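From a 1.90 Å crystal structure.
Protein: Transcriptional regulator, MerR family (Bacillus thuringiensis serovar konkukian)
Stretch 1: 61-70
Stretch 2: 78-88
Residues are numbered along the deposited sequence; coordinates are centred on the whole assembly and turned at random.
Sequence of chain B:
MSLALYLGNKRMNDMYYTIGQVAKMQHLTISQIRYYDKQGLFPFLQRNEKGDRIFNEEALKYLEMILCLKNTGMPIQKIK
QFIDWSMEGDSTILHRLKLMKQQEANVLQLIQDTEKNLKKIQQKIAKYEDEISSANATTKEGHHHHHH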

# COMPACT_ATOMS: atom_id res chain seq x y z
N LYS B 61 5.02 -18.58 -12.69
CA LYS B 61 6.01 -18.32 -11.64
C LYS B 61 6.41 -16.85 -11.75
O LYS B 61 6.51 -16.15 -10.74
CB LYS B 61 7.24 -19.22 -11.82
CG LYS B 61 6.93 -20.69 -11.56
CD LYS B 61 8.09 -21.60 -11.97
CE LYS B 61 7.76 -23.07 -11.70
NZ LYS B 61 8.75 -24.00 -12.34
N TYR B 62 6.61 -16.37 -12.97
CA TYR B 62 6.95 -14.97 -13.18
C TYR B 62 5.80 -14.06 -12.73
O TYR B 62 6.02 -12.99 -12.17
CB TYR B 62 7.26 -14.71 -14.65
CG TYR B 62 8.69 -14.95 -15.07
CD1 TYR B 62 9.74 -14.30 -14.43
CD2 TYR B 62 8.99 -15.77 -16.16
CE1 TYR B 62 11.05 -14.46 -14.85
CE2 TYR B 62 10.30 -15.93 -16.60
CZ TYR B 62 11.33 -15.27 -15.94
OH TYR B 62 12.63 -15.42 -16.37
N LEU B 63 4.57 -14.49 -12.98
CA LEU B 63 3.42 -13.69 -12.58
C LEU B 63 3.33 -13.55 -11.07
O LEU B 63 2.99 -12.49 -10.55
CB LEU B 63 2.11 -14.29 -13.10
CG LEU B 63 0.82 -13.62 -12.57
CD1 LEU B 63 0.83 -12.14 -12.90
CD2 LEU B 63 -0.41 -14.29 -13.18
N GLU B 64 3.62 -14.63 -10.36
CA GLU B 64 3.57 -14.59 -8.91
C GLU B 64 4.58 -13.59 -8.37
O GLU B 64 4.30 -12.91 -7.39
CB GLU B 64 3.82 -15.98 -8.33
CG GLU B 64 2.68 -16.95 -8.62
CD GLU B 64 2.73 -18.22 -7.78
OE1 GLU B 64 2.79 -18.11 -6.54
OE2 GLU B 64 2.71 -19.32 -8.37
N MSE B 65 5.74 -13.50 -9.01
CA MSE B 65 6.74 -12.54 -8.54
C MSE B 65 6.30 -11.15 -8.92
O MSE B 65 6.42 -10.23 -8.12
CB MSE B 65 8.14 -12.82 -9.10
CG MSE B 65 9.20 -11.84 -8.57
SE MSE B 65 9.44 -11.83 -6.62
CE MSE B 65 10.22 -13.61 -6.51
N ILE B 66 5.77 -10.99 -10.12
CA ILE B 66 5.31 -9.68 -10.54
C ILE B 66 4.33 -9.19 -9.49
O ILE B 66 4.48 -8.10 -8.97
CB ILE B 66 4.62 -9.72 -11.93
CG1 ILE B 66 5.63 -10.12 -12.99
CG2 ILE B 66 4.01 -8.37 -12.25
CD1 ILE B 66 6.93 -9.31 -12.95
N LEU B 67 3.38 -10.04 -9.12
CA LEU B 67 2.40 -9.67 -8.12
C LEU B 67 3.01 -9.42 -6.74
O LEU B 67 2.59 -8.51 -6.03
CB LEU B 67 1.31 -10.76 -8.01
CG LEU B 67 0.49 -10.98 -9.29
CD1 LEU B 67 -0.49 -12.11 -9.09
CD2 LEU B 67 -0.24 -9.71 -9.65
N CYS B 68 4.00 -10.23 -6.38
CA CYS B 68 4.67 -10.09 -5.10
C CYS B 68 5.35 -8.73 -5.00
O CYS B 68 5.21 -8.03 -4.01
CB CYS B 68 5.71 -11.21 -4.95
SG CYS B 68 6.85 -11.03 -3.55
N LEU B 69 6.08 -8.37 -6.04
CA LEU B 69 6.79 -7.09 -6.09
C LEU B 69 5.82 -5.91 -6.15
O LEU B 69 6.06 -4.86 -5.56
CB LEU B 69 7.72 -7.07 -7.30
CG LEU B 69 8.84 -8.12 -7.26
CD1 LEU B 69 9.61 -8.14 -8.56
CD2 LEU B 69 9.76 -7.80 -6.12
N LYS B 70 4.72 -6.08 -6.86
CA LYS B 70 3.73 -5.02 -6.98
C LYS B 70 2.98 -4.84 -5.66
O LYS B 70 2.71 -3.72 -5.24
CB LYS B 70 2.76 -5.32 -8.12
CG LYS B 70 1.49 -4.48 -8.15
CD LYS B 70 0.43 -5.10 -7.26
CE LYS B 70 -0.92 -4.40 -7.38
NZ LYS B 70 -1.97 -5.13 -6.59
N LYS B 78 10.41 -0.48 -12.35
CA LYS B 78 11.46 -1.34 -11.82
C LYS B 78 11.06 -2.80 -11.98
O LYS B 78 11.91 -3.66 -12.21
CB LYS B 78 11.71 -1.01 -10.35
CG LYS B 78 12.28 0.38 -10.13
CD LYS B 78 12.43 0.71 -8.66
CE LYS B 78 12.93 2.13 -8.45
NZ LYS B 78 13.02 2.48 -7.02
N ILE B 79 9.77 -3.09 -11.87
CA ILE B 79 9.31 -4.46 -12.03
C ILE B 79 9.57 -4.88 -13.47
O ILE B 79 9.98 -6.01 -13.73
CB ILE B 79 7.81 -4.58 -11.72
CG1 ILE B 79 7.55 -4.19 -10.27
CG2 ILE B 79 7.35 -6.00 -11.96
CD1 ILE B 79 6.09 -3.99 -9.93
N LYS B 80 9.34 -3.97 -14.41
CA LYS B 80 9.55 -4.27 -15.82
C LYS B 80 11.04 -4.47 -16.05
O LYS B 80 11.45 -5.33 -16.82
CB LYS B 80 9.03 -3.13 -16.70
CG LYS B 80 9.18 -3.40 -18.19
CD LYS B 80 8.42 -2.39 -19.04
CE LYS B 80 8.90 -0.96 -18.80
NZ LYS B 80 8.13 0.04 -19.62
N GLN B 81 11.85 -3.68 -15.35
CA GLN B 81 13.29 -3.76 -15.46
C GLN B 81 13.74 -5.12 -14.95
O GLN B 81 14.70 -5.71 -15.47
CB GLN B 81 13.93 -2.66 -14.62
CG GLN B 81 15.42 -2.53 -14.79
CD GLN B 81 15.94 -1.20 -14.27
OE1 GLN B 81 15.79 -0.88 -13.09
NE2 GLN B 81 16.54 -0.42 -15.15
N PHE B 82 13.04 -5.62 -13.94
CA PHE B 82 13.34 -6.93 -13.36
C PHE B 82 13.04 -8.02 -14.39
O PHE B 82 13.80 -8.97 -14.55
CB PHE B 82 12.49 -7.16 -12.11
CG PHE B 82 12.50 -8.58 -11.64
CD1 PHE B 82 13.62 -9.12 -11.01
CD2 PHE B 82 11.40 -9.41 -11.85
CE1 PHE B 82 13.65 -10.45 -10.60
CE2 PHE B 82 11.42 -10.74 -11.44
CZ PHE B 82 12.55 -11.26 -10.82
N ILE B 83 11.92 -7.85 -15.08
CA ILE B 83 11.48 -8.80 -16.08
C ILE B 83 12.43 -8.80 -17.28
O ILE B 83 12.82 -9.86 -17.76
CB ILE B 83 10.07 -8.45 -16.56
CG1 ILE B 83 9.11 -8.56 -15.38
CG2 ILE B 83 9.65 -9.35 -17.70
CD1 ILE B 83 7.75 -7.93 -15.67
N ASP B 84 12.78 -7.61 -17.75
CA ASP B 84 13.68 -7.50 -18.89
C ASP B 84 15.02 -8.14 -18.56
O ASP B 84 15.59 -8.84 -19.39
CB ASP B 84 13.87 -6.03 -19.28
CG ASP B 84 12.61 -5.41 -19.84
OD1 ASP B 84 11.86 -6.11 -20.55
OD2 ASP B 84 12.37 -4.21 -19.59
N TRP B 85 15.52 -7.91 -17.35
CA TRP B 85 16.78 -8.50 -16.93
C TRP B 85 16.67 -10.02 -16.88
O TRP B 85 17.59 -10.72 -17.29
CB TRP B 85 17.21 -8.00 -15.55
CG TRP B 85 17.82 -6.63 -15.54
CD1 TRP B 85 18.43 -6.01 -16.58
CD2 TRP B 85 17.93 -5.75 -14.42
NE1 TRP B 85 18.92 -4.79 -16.18
CE2 TRP B 85 18.62 -4.60 -14.86
CE3 TRP B 85 17.50 -5.82 -13.09
CZ2 TRP B 85 18.91 -3.53 -14.00
CZ3 TRP B 85 17.79 -4.75 -12.24
CH2 TRP B 85 18.48 -3.62 -12.70
N SER B 86 15.56 -10.52 -16.35
CA SER B 86 15.34 -11.96 -16.26
C SER B 86 15.36 -12.55 -17.67
O SER B 86 15.81 -13.67 -17.87
CB SER B 86 14.00 -12.26 -15.59
OG SER B 86 13.97 -11.76 -14.26
N MSE B 87 14.87 -11.78 -18.63
CA MSE B 87 14.81 -12.24 -20.02
C MSE B 87 16.20 -12.26 -20.68
O MSE B 87 16.50 -13.12 -21.51
CB MSE B 87 13.88 -11.33 -20.83
CG MSE B 87 12.41 -11.36 -20.40
SE MSE B 87 11.58 -13.04 -20.69
CE MSE B 87 11.79 -13.90 -18.94
N GLU B 88 17.05 -11.31 -20.29
CA GLU B 88 18.41 -11.21 -20.83
C GLU B 88 19.30 -12.38 -20.45
O GLU B 88 20.36 -12.57 -21.05
CB GLU B 88 19.08 -9.90 -20.39
CG GLU B 88 18.44 -8.66 -20.97
CD GLU B 88 18.98 -7.38 -20.36
OE1 GLU B 88 20.21 -7.18 -20.39
OE2 GLU B 88 18.18 -6.57 -19.85

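Both stretches are helical, each a continuation of a helix that begins earlier in the chain, and they pack nearly antiparallel, with 152° between their N-to-C directions. The axes come no closer than 10.5 Å, a spacing that leaves room for branched and aromatic side chains between them. Residue numbers run in opposite senses across the contact: I66 CA lies 6.7 Å from I79 CA, and one turn back along the first helix Y62 CA lies 8.2 Å from I83 CA, so the backbones are farther apart at the tyrosine end. Within each helix the i to i+4 hydrogen bonds run regularly, for example I66 N to Y62 O at 2.9 Å and I83 N to I79 O at 3.0 Å. No hydrogen bond crosses the interface; contact between side chains does the work, burying 437 Å² in all.

Around the close pair I66 and I79, mostly aliphatic side chains meet. I79 points toward the first helix and is met by two residues a turn apart: its CG2 lies 3.5 Å from I66 CD1, and its CD1 lies 3.9 Å from K70 CA. L69 adds its CB, 4.1 Å from I79 CG1. The lysine thus contributes its backbone and the base of its side chain, while the end of that chain leads away and the charge stays clear of the apolar contact. I66 starts sideways, but with both chi angles in m its CD1 reaches inward, coming within 3.2 Å of I83 CD1, a tight approach between two methyls. I83 likewise starts sideways and turns its end inward.

F82, with chi1 in t, fills the space beside this isoleucine cluster. L69 CD1 sits over one face of its ring, 4.0 Å from F82 CD2, and selenomethionine M65 approaches obliquely, its CG 3.8 Å from F82 CE2. A flat ring suits a place where a leucine methyl can rest on its face, and all three residues are buried.

At the wider end, Y62 extends the contact toward S86 and M87. Its OH reaches the CE of selenomethionine M87 at 3.1 Å, and M87 CE also lies 3.3 Å from Y62 CZ. The long, flexible M87 starts sideways and bends its end back to the tyrosine. The short side chain of S86 puts its CB 3.5 Å from Y62 OH, oblique to the ring, and it satisfies its own OG within its helix by donating to F82 O at 2.8 Å.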